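Local atomic coordinates of erythrocyte binding antigen 140 (Plasmodium falciparum, PDB entry 4GF2), a protein that probably binds a receptor on the surface of host red blood cells through its two Duffy-binding domains, acting as an adhesin of erythrocyte invasion. Residues C340-P343 against R344-T347; G487-F490 against C491-K495; E496-Y499 against S500-F504; K526-I529 against D530-S534; A563-Y566 against L567-S571. The protein carries 3 engineered substitutions. All coordinates share one frame; numbering follows the deposited sequence.

Contact 1 of 5, residues C340-P343 against R344-T347; sequences CEPP and RRQT
With CG of Glu341 set opposite the backbone nitrogen (chi1 -173°) and CG of Gln346 lying beside its own, the two side chains meet at the N-terminal end of a short helix. Pro342 is the N-cap of this helix, 343-346, in the second Duffy-binding domain, where a disulfide joins Cys340 to Cys328. The carboxylate carbon CD of Glu341 approaches CG of Gln346 to 3.3 Å, and OE2 of Glu341 rests 3.5 Å from CG of Arg345. That oxygen lies over the guanidinium face, 4.2 Å from NH1 of Arg345, so only charge attraction is at work; Arg345 spends its NH2 on Asp410 and Asp414. Arg344 makes salt bridges with Asp401 and Glu485. At the cap, the carbonyl O of Pro342 accepts the amide N of Gln346 at 3.0 Å. The side chain of Gln346 turns back over this first turn; its NE2, which also bonds to O of Ser325, donates to O of Glu341 at 3.1 Å from 58° above that carbonyl plane.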
loop_
_atom_site.group_PDB
_atom_site.type_symbol
_atom_site.label_atom_id
_atom_site.label_comp_id
_atom_site.label_asym_id
_atom_site.label_seq_id
_atom_site.Cartn_x
_atom_site.Cartn_y
_atom_site.Cartn_z
ATOM N N CYS A 340 -27.343 23.468 -3.074
ATOM C CA CYS A 340 -26.491 24.245 -3.966
ATOM C C CYS A 340 -25.033 23.832 -3.786
ATOM O O CYS A 340 -24.449 24.006 -2.717
ATOM C CB CYS A 340 -26.670 25.744 -3.709
ATOM S SG CYS A 340 -28.262 26.392 -4.275
ATOM N N GLU A 341 -24.455 23.275 -4.842
ATOM C CA GLU A 341 -23.079 22.803 -4.803
ATOM C C GLU A 341 -22.123 23.990 -4.771
ATOM O O GLU A 341 -22.244 24.905 -5.578
ATOM C CB GLU A 341 -22.801 21.930 -6.026
ATOM C CG GLU A 341 -21.456 21.229 -6.018
ATOM C CD GLU A 341 -21.246 20.379 -7.257
ATOM O OE1 GLU A 341 -22.086 20.455 -8.182
ATOM O OE2 GLU A 341 -20.243 19.635 -7.309
ATOM N N PRO A 342 -21.176 23.989 -3.823
ATOM C CA PRO A 342 -20.187 25.071 -3.794
ATOM C C PRO A 342 -19.215 24.962 -4.961
ATOM O O PRO A 342 -18.871 23.848 -5.360
ATOM C CB PRO A 342 -19.445 24.840 -2.470
ATOM C CG PRO A 342 -20.310 23.917 -1.681
ATOM C CD PRO A 342 -21.028 23.078 -2.678
ATOM N N PRO A 343 -18.786 26.103 -5.515
ATOM C CA PRO A 343 -17.768 26.090 -6.572
ATOM C C PRO A 343 -16.545 25.270 -6.175
ATOM O O PRO A 343 -15.968 24.564 -7.000
ATOM C CB PRO A 343 -17.404 27.565 -6.711
ATOM C CG PRO A 343 -18.659 28.290 -6.339
ATOM C CD PRO A 343 -19.318 27.457 -5.273
ATOM N N ARG A 344 -16.160 25.373 -4.909
ATOM C CA ARG A 344 -15.038 24.620 -4.373
ATOM C C ARG A 344 -15.255 23.116 -4.552
ATOM O O ARG A 344 -14.324 22.383 -4.870
ATOM C CB ARG A 344 -14.852 24.966 -2.892
ATOM C CG ARG A 344 -13.720 24.230 -2.194
ATOM C CD ARG A 344 -13.861 24.331 -0.680
ATOM N NE ARG A 344 -15.214 23.987 -0.251
ATOM C CZ ARG A 344 -15.709 22.753 -0.235
ATOM N NH1 ARG A 344 -14.964 21.720 -0.620
ATOM N NH2 ARG A 344 -16.955 22.551 0.164
ATOM N N ARG A 345 -16.488 22.659 -4.356
ATOM C CA ARG A 345 -16.812 21.241 -4.503
ATOM C C ARG A 345 -16.822 20.827 -5.970
ATOM O O ARG A 345 -16.453 19.702 -6.312
ATOM C CB ARG A 345 -18.164 20.937 -3.858
ATOM C CG ARG A 345 -18.708 19.538 -4.148
ATOM C CD ARG A 345 -17.810 18.447 -3.590
ATOM N NE ARG A 345 -18.310 17.112 -3.922
ATOM C CZ ARG A 345 -18.032 16.456 -5.044
ATOM N NH1 ARG A 345 -17.252 16.996 -5.970
ATOM N NH2 ARG A 345 -18.537 15.250 -5.246
ATOM N N GLN A 346 -17.248 21.743 -6.832
ATOM C CA GLN A 346 -17.311 21.494 -8.267
ATOM C C GLN A 346 -15.921 21.328 -8.867
ATOM O O GLN A 346 -15.764 20.708 -9.914
ATOM C CB GLN A 346 -18.019 22.653 -8.973
ATOM C CG GLN A 346 -19.455 22.872 -8.539
ATOM C CD GLN A 346 -20.068 24.112 -9.161
ATOM O OE1 GLN A 346 -19.821 24.425 -10.325
ATOM N NE2 GLN A 346 -20.872 24.825 -8.384
ATOM N N THR A 347 -14.920 21.901 -8.206
ATOM C CA THR A 347 -13.556 21.895 -8.726
ATOM C C THR A 347 -12.596 21.123 -7.819
ATOM O O THR A 347 -11.381 21.256 -7.939
ATOM C CB THR A 347 -13.030 23.328 -8.900
ATOM O OG1 THR A 347 -12.879 23.948 -7.617
ATOM C CG2 THR A 347 -13.992 24.151 -9.750
#

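Contact 2 of 5, residues G487-F490 against C491-K495; sequences GDDF and CEKRK
Long helix 478-508 carries this contact, with Phe490 and Arg494 one turn apart and lying side by side. The aromatic CZ of Phe490 is 4.2 Å from CD of Arg494, whose chain runs extended from CG to NE; ring and guanidinium planes differ by 32°. Phe490 reaches this place because its CG stands opposite the backbone nitrogen (chi1 167°). The same ring has a sulfur neighbour: SG of Cys491 lies 4.1 Å from CD2 of Phe490, an oblique sulfur-aromatic contact. Here the helix is stapled to the chain that follows helix 563-570, since Cys491 forms a disulfide with Cys574, and Lys495 adds a salt bridge to Glu573. Phe490 also meets the rings of Trp486 and Phe584, within the helical packing of this Duffy-binding region. Beneath these side chains runs the regular helix backbone; N of Cys491 donates to O of Gly487 at 2.9 Å, and N of Arg494 to O of Phe490, also at 2.9 Å. On another flank, the bend of Lys493 at chi2 brings CE to 3.8 Å from OD1 of Asp489, while NZ of Lys493 stays 4.9 Å from that oxygen, too far for a salt bridge. OE2 of Glu492 makes a salt bridge with Lys386, and the same oxygen has a long ion pair, 3.8 Å, with NZ of Lys493.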
loop_
_atom_site.group_PDB
_atom_site.type_symbol
_atom_site.label_atom_id
_atom_site.label_comp_id
_atom_site.label_asym_id
_atom_site.label_seq_id
_atom_site.Cartn_x
_atom_site.Cartn_y
_atom_site.Cartn_z
ATOM N N GLY A 487 -23.270 31.301 2.794
ATOM C CA GLY A 487 -23.474 32.526 3.543
ATOM C C GLY A 487 -22.231 33.397 3.550
ATOM O O GLY A 487 -22.273 34.553 3.120
ATOM N N ASP A 488 -21.123 32.844 4.035
ATOM C CA ASP A 488 -19.866 33.581 4.088
ATOM C C ASP A 488 -19.479 34.107 2.712
ATOM O O ASP A 488 -18.977 35.222 2.584
ATOM C CB ASP A 488 -18.743 32.698 4.633
ATOM C CG ASP A 488 -18.875 32.435 6.117
ATOM O OD1 ASP A 488 -19.514 33.253 6.810
ATOM O OD2 ASP A 488 -18.334 31.415 6.591
ATOM N N ASP A 489 -19.713 33.295 1.685
ATOM C CA ASP A 489 -19.381 33.677 0.322
ATOM C C ASP A 489 -20.259 34.835 -0.127
ATOM O O ASP A 489 -19.786 35.772 -0.764
ATOM C CB ASP A 489 -19.554 32.486 -0.623
ATOM C CG ASP A 489 -19.251 32.837 -2.066
ATOM O OD1 ASP A 489 -18.069 33.081 -2.379
ATOM O OD2 ASP A 489 -20.188 32.860 -2.890
ATOM N N PHE A 490 -21.540 34.768 0.216
ATOM C CA PHE A 490 -22.494 35.799 -0.172
ATOM C C PHE A 490 -22.173 37.124 0.504
ATOM O O PHE A 490 -21.971 38.140 -0.161
ATOM C CB PHE A 490 -23.918 35.368 0.180
ATOM C CG PHE A 490 -24.924 36.484 0.111
ATOM C CD1 PHE A 490 -25.322 37.001 -1.110
ATOM C CD2 PHE A 490 -25.473 37.013 1.268
ATOM C CE1 PHE A 490 -26.248 38.027 -1.177
ATOM C CE2 PHE A 490 -26.400 38.039 1.207
ATOM C CZ PHE A 490 -26.787 38.546 -0.017
ATOM N N CYS A 491 -22.127 37.107 1.831
ATOM C CA CYS A 491 -21.832 38.307 2.601
ATOM C C CYS A 491 -20.530 38.952 2.138
ATOM O O CYS A 491 -20.455 40.171 1.988
ATOM C CB CYS A 491 -21.755 37.976 4.092
ATOM S SG CYS A 491 -23.322 37.404 4.791
ATOM N N GLU A 492 -19.511 38.132 1.907
ATOM C CA GLU A 492 -18.213 38.634 1.470
ATOM C C GLU A 492 -18.345 39.391 0.154
ATOM O O GLU A 492 -17.983 40.563 0.067
ATOM C CB GLU A 492 -17.214 37.486 1.309
ATOM C CG GLU A 492 -15.841 37.924 0.815
ATOM C CD GLU A 492 -14.871 36.765 0.661
ATOM O OE1 GLU A 492 -15.293 35.601 0.835
ATOM O OE2 GLU A 492 -13.684 37.018 0.364
ATOM N N LYS A 493 -18.870 38.721 -0.865
ATOM C CA LYS A 493 -18.960 39.314 -2.195
ATOM C C LYS A 493 -19.898 40.519 -2.193
ATOM O O LYS A 493 -19.759 41.422 -3.018
ATOM C CB LYS A 493 -19.415 38.276 -3.225
ATOM C CG LYS A 493 -18.505 37.050 -3.324
ATOM C CD LYS A 493 -17.030 37.431 -3.375
ATOM C CE LYS A 493 -16.135 36.198 -3.350
ATOM N NZ LYS A 493 -14.692 36.558 -3.281
ATOM N N ARG A 494 -20.847 40.535 -1.264
ATOM C CA ARG A 494 -21.730 41.681 -1.122
ATOM C C ARG A 494 -20.922 42.866 -0.612
ATOM O O ARG A 494 -20.998 43.962 -1.165
ATOM C CB ARG A 494 -22.881 41.372 -0.166
ATOM C CG ARG A 494 -23.849 42.528 0.003
ATOM C CD ARG A 494 -24.994 42.173 0.933
ATOM N NE ARG A 494 -25.728 43.360 1.367
ATOM C CZ ARG A 494 -26.741 43.913 0.703
ATOM N NH1 ARG A 494 -27.164 43.397 -0.445
ATOM N NH2 ARG A 494 -27.334 44.992 1.192
ATOM N N LYS A 495 -20.143 42.640 0.444
ATOM C CA LYS A 495 -19.248 43.666 0.964
ATOM C C LYS A 495 -18.394 44.223 -0.165
ATOM O O LYS A 495 -18.258 45.437 -0.318
ATOM C CB LYS A 495 -18.340 43.101 2.059
ATOM C CG LYS A 495 -18.900 43.212 3.468
ATOM C CD LYS A 495 -17.781 43.368 4.496
ATOM C CE LYS A 495 -16.781 42.222 4.436
ATOM N NZ LYS A 495 -17.389 40.914 4.807
#

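Contact 3 of 5, residues E496-Y499 against S500-F504; sequences EKIY and SFESF
Hydrogen bonding joins Glu496 to Ser500 twice over on the outer part of helix 478-508. The carbonyl O of Glu496 accepts both N of Ser500, at 2.8 Å, and OG of Ser500, at 2.8 Å. The hydroxyl comes from 42° above the carbonyl plane, a position it gains because chi1 of -58° folds OG back beside its own amide. The following residues continue with ordinary backbone bonds, such as N of Glu502 to O of Ile498 at 3.1 Å. Aromatic contacts form a second group. CD2 of Phe501 sits 3.0 Å from O of Lys497, and the ring edge lies against CA of Ile498; beyond the helix this ring meets that of Tyr591. Across the helix surface, Tyr499 and Glu502 run alongside each other in the same direction, with ring and carboxylate 28° apart and OE1 of Glu502 3.3 Å from CD1 of Tyr499. Charge enters through Lys497, which makes a cation-pi contact with Trp528 of helix 518-548. On the exposed face of the helix, the Ser500 hydroxyl thus gives its proton to the helix's own backbone, and the carbonyl O of Glu496 is gripped by two donors from a single residue.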
loop_
_atom_site.group_PDB
_atom_site.type_symbol
_atom_site.label_atom_id
_atom_site.label_comp_id
_atom_site.label_asym_id
_atom_site.label_seq_id
_atom_site.Cartn_x
_atom_site.Cartn_y
_atom_site.Cartn_z
ATOM N N GLU A 496 -17.819 43.322 -0.952
ATOM C CA GLU A 496 -16.963 43.707 -2.064
ATOM C C GLU A 496 -17.704 44.628 -3.026
ATOM O O GLU A 496 -17.184 45.671 -3.424
ATOM C CB GLU A 496 -16.477 42.461 -2.804
ATOM C CG GLU A 496 -15.533 42.743 -3.957
ATOM C CD GLU A 496 -15.032 41.473 -4.618
ATOM O OE1 GLU A 496 -15.384 40.371 -4.141
ATOM O OE2 GLU A 496 -14.285 41.576 -5.614
ATOM N N LYS A 497 -18.921 44.243 -3.392
ATOM C CA LYS A 497 -19.708 45.007 -4.355
ATOM C C LYS A 497 -20.151 46.359 -3.802
ATOM O O LYS A 497 -20.283 47.325 -4.553
ATOM C CB LYS A 497 -20.914 44.191 -4.819
ATOM C CG LYS A 497 -20.583 43.229 -5.947
ATOM C CD LYS A 497 -21.624 42.134 -6.089
ATOM C CE LYS A 497 -21.481 41.409 -7.417
ATOM N NZ LYS A 497 -20.102 40.909 -7.657
ATOM N N ILE A 498 -20.381 46.430 -2.496
ATOM C CA ILE A 498 -20.676 47.704 -1.850
ATOM C C ILE A 498 -19.464 48.624 -1.951
ATOM O O ILE A 498 -19.586 49.786 -2.338
ATOM C CB ILE A 498 -21.051 47.527 -0.367
ATOM C CG1 ILE A 498 -22.456 46.938 -0.242
ATOM C CG2 ILE A 498 -20.982 48.864 0.364
ATOM C CD1 ILE A 498 -22.933 46.776 1.188
ATOM N N TYR A 499 -18.295 48.099 -1.599
ATOM C CA TYR A 499 -17.061 48.866 -1.689
ATOM C C TYR A 499 -16.802 49.288 -3.133
ATOM O O TYR A 499 -16.273 50.371 -3.385
ATOM C CB TYR A 499 -15.876 48.056 -1.154
ATOM C CG TYR A 499 -15.983 47.683 0.312
ATOM C CD1 TYR A 499 -16.967 48.234 1.125
ATOM C CD2 TYR A 499 -15.092 46.781 0.884
ATOM C CE1 TYR A 499 -17.063 47.894 2.462
ATOM C CE2 TYR A 499 -15.182 46.437 2.221
ATOM C CZ TYR A 499 -16.168 46.996 3.005
ATOM O OH TYR A 499 -16.265 46.657 4.334
ATOM N N SER A 500 -17.177 48.433 -4.080
ATOM C CA SER A 500 -17.012 48.752 -5.493
ATOM C C SER A 500 -17.824 49.994 -5.840
ATOM O O SER A 500 -17.377 50.843 -6.614
ATOM C CB SER A 500 -17.448 47.581 -6.370
ATOM O OG SER A 500 -16.706 46.413 -6.068
ATOM N N PHE A 501 -19.015 50.098 -5.261
ATOM C CA PHE A 501 -19.876 51.250 -5.494
ATOM C C PHE A 501 -19.262 52.522 -4.925
ATOM O O PHE A 501 -19.329 53.580 -5.547
ATOM C CB PHE A 501 -21.263 51.030 -4.882
ATOM C CG PHE A 501 -22.200 50.251 -5.761
ATOM C CD1 PHE A 501 -22.655 50.789 -6.954
ATOM C CD2 PHE A 501 -22.637 48.990 -5.389
ATOM C CE1 PHE A 501 -23.521 50.077 -7.765
ATOM C CE2 PHE A 501 -23.504 48.275 -6.194
ATOM C CZ PHE A 501 -23.945 48.819 -7.384
ATOM N N GLU A 502 -18.669 52.417 -3.739
ATOM C CA GLU A 502 -18.063 53.573 -3.082
ATOM C C GLU A 502 -16.918 54.151 -3.908
ATOM O O GLU A 502 -16.986 55.296 -4.350
ATOM C CB GLU A 502 -17.573 53.203 -1.680
ATOM C CG GLU A 502 -18.699 53.024 -0.669
ATOM C CD GLU A 502 -18.212 52.560 0.690
ATOM O OE1 GLU A 502 -17.549 51.504 0.759
ATOM O OE2 GLU A 502 -18.496 53.252 1.690
ATOM N N SER A 503 -15.872 53.358 -4.118
ATOM C CA SER A 503 -14.722 53.806 -4.898
ATOM C C SER A 503 -15.161 54.365 -6.249
ATOM O O SER A 503 -14.531 55.276 -6.790
ATOM C CB SER A 503 -13.722 52.662 -5.096
ATOM O OG SER A 503 -14.320 51.545 -5.733
ATOM N N PHE A 504 -16.247 53.817 -6.787
ATOM C CA PHE A 504 -16.793 54.278 -8.056
ATOM C C PHE A 504 -17.477 55.626 -7.870
ATOM O O PHE A 504 -17.314 56.538 -8.684
ATOM C CB PHE A 504 -17.791 53.257 -8.603
ATOM C CG PHE A 504 -18.561 53.739 -9.799
ATOM C CD1 PHE A 504 -19.714 54.491 -9.642
ATOM C CD2 PHE A 504 -18.135 53.437 -11.081
ATOM C CE1 PHE A 504 -20.425 54.934 -10.740
ATOM C CE2 PHE A 504 -18.843 53.878 -12.185
ATOM C CZ PHE A 504 -19.990 54.627 -12.013
#

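Contact 4 of 5, residues K526-I529 against D530-S534; sequences KKWI and DLKKS
Consecutive i to i+4 amide bonds run through 526-534, among them N of Lys532 to O of Trp528 at 3.0 Å and N of Lys533 to O of Ile529 at 2.9 Å. This is the body of helix 518-548, which packs against helix 478-508 as a neighbouring rod. Its main side-chain feature is a CH-pi contact: CG of Lys532 stands over the indole of Trp528, 3.7 Å from the centroid of the six-membered ring and 20° off its normal. CG of Trp528, anti to its backbone nitrogen (chi1 -178°), carries the indole along the helix to Lys532, one turn on. Ile529 faces inward, touching Phe490 and Phe584, and its CG2 lies 3.6 Å from OD1 of Asp530. The ammonium of Lys532 moves on past the indole to a salt bridge with Glu535, so the tryptophan is met by the aliphatic part of the lysine and the charge is paired farther along the same helix. Bends at chi2 and chi3 make the lysine hug the indole before it leaves: CD of Lys532 is still only 3.8 Å from NE1 of Trp528.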
loop_
_atom_site.group_PDB
_atom_site.type_symbol
_atom_site.label_atom_id
_atom_site.label_comp_id
_atom_site.label_asym_id
_atom_site.label_seq_id
_atom_site.Cartn_x
_atom_site.Cartn_y
_atom_site.Cartn_z
ATOM N N LYS A 526 -27.935 44.005 -10.055
ATOM C CA LYS A 526 -29.300 43.495 -10.034
ATOM C C LYS A 526 -29.325 42.027 -10.443
ATOM O O LYS A 526 -29.969 41.202 -9.794
ATOM C CB LYS A 526 -30.194 44.317 -10.968
ATOM C CG LYS A 526 -30.400 45.754 -10.516
ATOM C CD LYS A 526 -31.105 46.596 -11.574
ATOM C CE LYS A 526 -31.275 48.040 -11.116
ATOM N NZ LYS A 526 -31.927 48.886 -12.153
ATOM N N LYS A 527 -28.618 41.707 -11.523
ATOM C CA LYS A 527 -28.523 40.332 -11.995
ATOM C C LYS A 527 -27.939 39.446 -10.904
ATOM O O LYS A 527 -28.443 38.356 -10.638
ATOM C CB LYS A 527 -27.645 40.253 -13.242
ATOM C CG LYS A 527 -28.224 40.947 -14.463
ATOM C CD LYS A 527 -29.423 40.194 -15.013
ATOM C CE LYS A 527 -29.988 40.873 -16.251
ATOM N NZ LYS A 527 -29.009 40.918 -17.372
ATOM N N TRP A 528 -26.872 39.925 -10.273
ATOM C CA TRP A 528 -26.180 39.145 -9.256
ATOM C C TRP A 528 -27.087 38.874 -8.063
ATOM O O TRP A 528 -27.267 37.726 -7.660
ATOM C CB TRP A 528 -24.906 39.859 -8.789
ATOM C CG TRP A 528 -24.132 39.069 -7.772
ATOM C CD1 TRP A 528 -23.332 37.988 -8.010
ATOM C CD2 TRP A 528 -24.087 39.295 -6.356
ATOM N NE1 TRP A 528 -22.796 37.528 -6.832
ATOM C CE2 TRP A 528 -23.242 38.311 -5.803
ATOM C CE3 TRP A 528 -24.680 40.231 -5.504
ATOM C CZ2 TRP A 528 -22.973 38.240 -4.437
ATOM C CZ3 TRP A 528 -24.412 40.157 -4.147
ATOM C CH2 TRP A 528 -23.568 39.170 -3.627
ATOM N N ILE A 529 -27.665 39.932 -7.510
ATOM C CA ILE A 529 -28.443 39.821 -6.283
ATOM C C ILE A 529 -29.686 38.956 -6.471
ATOM O O ILE A 529 -30.103 38.251 -5.551
ATOM C CB ILE A 529 -28.858 41.210 -5.756
ATOM C CG1 ILE A 529 -29.299 41.116 -4.294
ATOM C CG2 ILE A 529 -29.962 41.811 -6.624
ATOM C CD1 ILE A 529 -28.196 40.675 -3.350
ATOM N N ASP A 530 -30.277 39.005 -7.660
ATOM C CA ASP A 530 -31.443 38.180 -7.952
ATOM C C ASP A 530 -31.033 36.713 -8.030
ATOM O O ASP A 530 -31.753 35.831 -7.564
ATOM C CB ASP A 530 -32.114 38.618 -9.256
ATOM C CG ASP A 530 -32.783 39.979 -9.140
ATOM O OD1 ASP A 530 -33.010 40.442 -8.001
ATOM O OD2 ASP A 530 -33.089 40.584 -10.190
ATOM N N LEU A 531 -29.865 36.458 -8.611
ATOM C CA LEU A 531 -29.356 35.100 -8.717
ATOM C C LEU A 531 -29.103 34.525 -7.330
ATOM O O LEU A 531 -29.438 33.373 -7.055
ATOM C CB LEU A 531 -28.068 35.070 -9.542
ATOM C CG LEU A 531 -27.354 33.716 -9.600
ATOM C CD1 LEU A 531 -28.241 32.656 -10.237
ATOM C CD2 LEU A 531 -26.032 33.833 -10.346
ATOM N N LYS A 532 -28.514 35.332 -6.454
ATOM C CA LYS A 532 -28.197 34.880 -5.107
ATOM C C LYS A 532 -29.480 34.693 -4.307
ATOM O O LYS A 532 -29.556 33.831 -3.432
ATOM C CB LYS A 532 -27.271 35.874 -4.400
ATOM C CG LYS A 532 -25.978 36.189 -5.153
ATOM C CD LYS A 532 -25.140 34.948 -5.440
ATOM C CE LYS A 532 -24.499 34.383 -4.182
ATOM N NZ LYS A 532 -23.644 33.200 -4.484
ATOM N N LYS A 533 -30.488 35.501 -4.617
ATOM C CA LYS A 533 -31.775 35.410 -3.938
ATOM C C LYS A 533 -32.429 34.057 -4.191
ATOM O O LYS A 533 -32.971 33.444 -3.272
ATOM C CB LYS A 533 -32.706 36.530 -4.402
ATOM C CG LYS A 533 -34.080 36.488 -3.754
ATOM C CD LYS A 533 -34.979 37.602 -4.269
ATOM C CE LYS A 533 -36.395 37.474 -3.725
ATOM N NZ LYS A 533 -36.452 37.580 -2.240
ATOM N N SER A 534 -32.384 33.590 -5.433
ATOM C CA SER A 534 -32.950 32.285 -5.757
ATOM C C SER A 534 -32.166 31.165 -5.072
ATOM O O SER A 534 -32.758 30.212 -4.564
ATOM C CB SER A 534 -33.011 32.064 -7.273
ATOM O OG SER A 534 -31.750 32.238 -7.890
#

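Contact 5 of 5, residues A563-Y566 against L567-S571; sequences ANVY and LKEKS
Aromatic packing comes first here: CG of Lys570 lies over one face of the Tyr566 ring, 4.0 Å from its centroid and displaced toward the rim, a CH-pi contact made one helical turn on. The closest carbon of the ring is CE1 of Tyr566, 3.7 Å from that CG. With chi1 of 166° the ring also passes Leu567, whose CD2 is 4.3 Å from CD2 of Tyr566. Backbone bonding supplies the frame of the short helix 563-570: N of Lys570 donates to O of Tyr566 at 3.0 Å, and N of Leu567 to O of Ala563 at 3.1 Å. Polar ends are committed elsewhere. OH of Tyr566 bonds to the carbonyl of Leu480 on helix 478-508, NZ of Lys570 pairs with Glu557, and Glu569 pairs with Lys561. The tyrosine is thus held by the methylene CG of Lys570 over one face and by the hydrogen bond of OH to O of Leu480, which joins this small helix to the long one.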
loop_
_atom_site.group_PDB
_atom_site.type_symbol
_atom_site.label_atom_id
_atom_site.label_comp_id
_atom_site.label_asym_id
_atom_site.label_seq_id
_atom_site.Cartn_x
_atom_site.Cartn_y
_atom_site.Cartn_z
ATOM N N ALA A 563 -33.608 29.457 9.544
ATOM C CA ALA A 563 -32.533 29.368 8.561
ATOM C C ALA A 563 -31.628 30.596 8.589
ATOM O O ALA A 563 -30.404 30.472 8.685
ATOM C CB ALA A 563 -33.113 29.177 7.167
ATOM N N ASN A 564 -32.229 31.778 8.500
ATOM C CA ASN A 564 -31.456 33.014 8.439
ATOM C C ASN A 564 -30.715 33.293 9.745
ATOM O O ASN A 564 -29.750 34.058 9.769
ATOM C CB ASN A 564 -32.346 34.201 8.053
ATOM C CG ASN A 564 -33.526 34.377 8.985
ATOM O OD1 ASN A 564 -33.596 33.755 10.043
ATOM N ND2 ASN A 564 -34.465 35.234 8.594
ATOM N N VAL A 565 -31.162 32.665 10.827
ATOM C CA VAL A 565 -30.472 32.782 12.106
ATOM C C VAL A 565 -29.245 31.885 12.106
ATOM O O VAL A 565 -28.158 32.297 12.511
ATOM C CB VAL A 565 -31.385 32.400 13.284
ATOM C CG1 VAL A 565 -30.567 32.221 14.555
ATOM C CG2 VAL A 565 -32.468 33.454 13.478
ATOM N N TYR A 566 -29.430 30.653 11.650
ATOM C CA TYR A 566 -28.327 29.715 11.516
ATOM C C TYR A 566 -27.177 30.348 10.740
ATOM O O TYR A 566 -26.009 30.166 11.086
ATOM C CB TYR A 566 -28.805 28.443 10.817
ATOM C CG TYR A 566 -27.690 27.544 10.339
ATOM C CD1 TYR A 566 -27.151 26.570 11.168
ATOM C CD2 TYR A 566 -27.180 27.668 9.055
ATOM C CE1 TYR A 566 -26.132 25.744 10.729
ATOM C CE2 TYR A 566 -26.163 26.850 8.607
ATOM C CZ TYR A 566 -25.643 25.890 9.447
ATOM O OH TYR A 566 -24.630 25.078 8.996
ATOM N N LEU A 567 -27.509 31.103 9.698
ATOM C CA LEU A 567 -26.492 31.762 8.889
ATOM C C LEU A 567 -25.751 32.827 9.690
ATOM O O LEU A 567 -24.530 32.777 9.812
ATOM C CB LEU A 567 -27.111 32.394 7.641
ATOM C CG LEU A 567 -27.495 31.441 6.506
ATOM C CD1 LEU A 567 -28.055 32.228 5.333
ATOM C CD2 LEU A 567 -26.303 30.605 6.063
ATOM N N LYS A 568 -26.495 33.788 10.234
ATOM C CA LYS A 568 -25.890 34.898 10.969
ATOM C C LYS A 568 -24.941 34.405 12.057
ATOM O O LYS A 568 -23.977 35.087 12.400
ATOM C CB LYS A 568 -26.969 35.794 11.587
ATOM C CG LYS A 568 -27.028 37.204 11.007
ATOM C CD LYS A 568 -26.865 38.266 12.089
ATOM C CE LYS A 568 -25.465 38.254 12.684
ATOM N NZ LYS A 568 -25.291 39.279 13.749
ATOM N N GLU A 569 -25.214 33.221 12.596
ATOM C CA GLU A 569 -24.381 32.657 13.653
ATOM C C GLU A 569 -23.153 31.940 13.099
ATOM O O GLU A 569 -22.018 32.313 13.399
ATOM C CB GLU A 569 -25.194 31.691 14.516
ATOM C CG GLU A 569 -26.245 32.373 15.378
ATOM C CD GLU A 569 -26.899 31.421 16.359
ATOM O OE1 GLU A 569 -26.698 30.195 16.222
ATOM O OE2 GLU A 569 -27.609 31.897 17.271
ATOM N N LYS A 570 -23.385 30.909 12.290
ATOM C CA LYS A 570 -22.304 30.085 11.756
ATOM C C LYS A 570 -21.435 30.831 10.742
ATOM O O LYS A 570 -20.243 30.555 10.617
ATOM C CB LYS A 570 -22.874 28.820 11.112
ATOM C CG LYS A 570 -23.456 27.825 12.104
ATOM C CD LYS A 570 -22.364 27.142 12.916
ATOM C CE LYS A 570 -22.934 26.057 13.816
ATOM N NZ LYS A 570 -21.866 25.283 14.507
ATOM N N SER A 571 -22.035 31.773 10.022
ATOM C CA SER A 571 -21.314 32.540 9.011
ATOM C C SER A 571 -20.736 33.828 9.595
ATOM O O SER A 571 -21.423 34.848 9.663
ATOM C CB SER A 571 -22.235 32.874 7.835
ATOM O OG SER A 571 -22.695 31.699 7.191
#

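All five contacts lie on one side of the chain's centre, in series along the sequence, in and around the second Duffy-binding region. Contacts 2 and 3 are successive parts of helix 478-508, their centres 14 Å apart. Helix 518-548, holding contact 4, comes next in the chain and packs beside both: Trp528 CH2 is 3.8 Å from Phe490 CD1, and contact 4 also touches contact 3 through Trp528. Contact 5, on helix 563-570, meets contact 2 where Leu567 CD2 comes within 4.2 Å of Gly487 CA. Contact 1 touches none of the others, its nearest atoms about 6 Å from contacts 2 and 4. Contacts 2 to 5 thus tie helices 478-508, 518-548 and 563-570 into one packed helical part of this region.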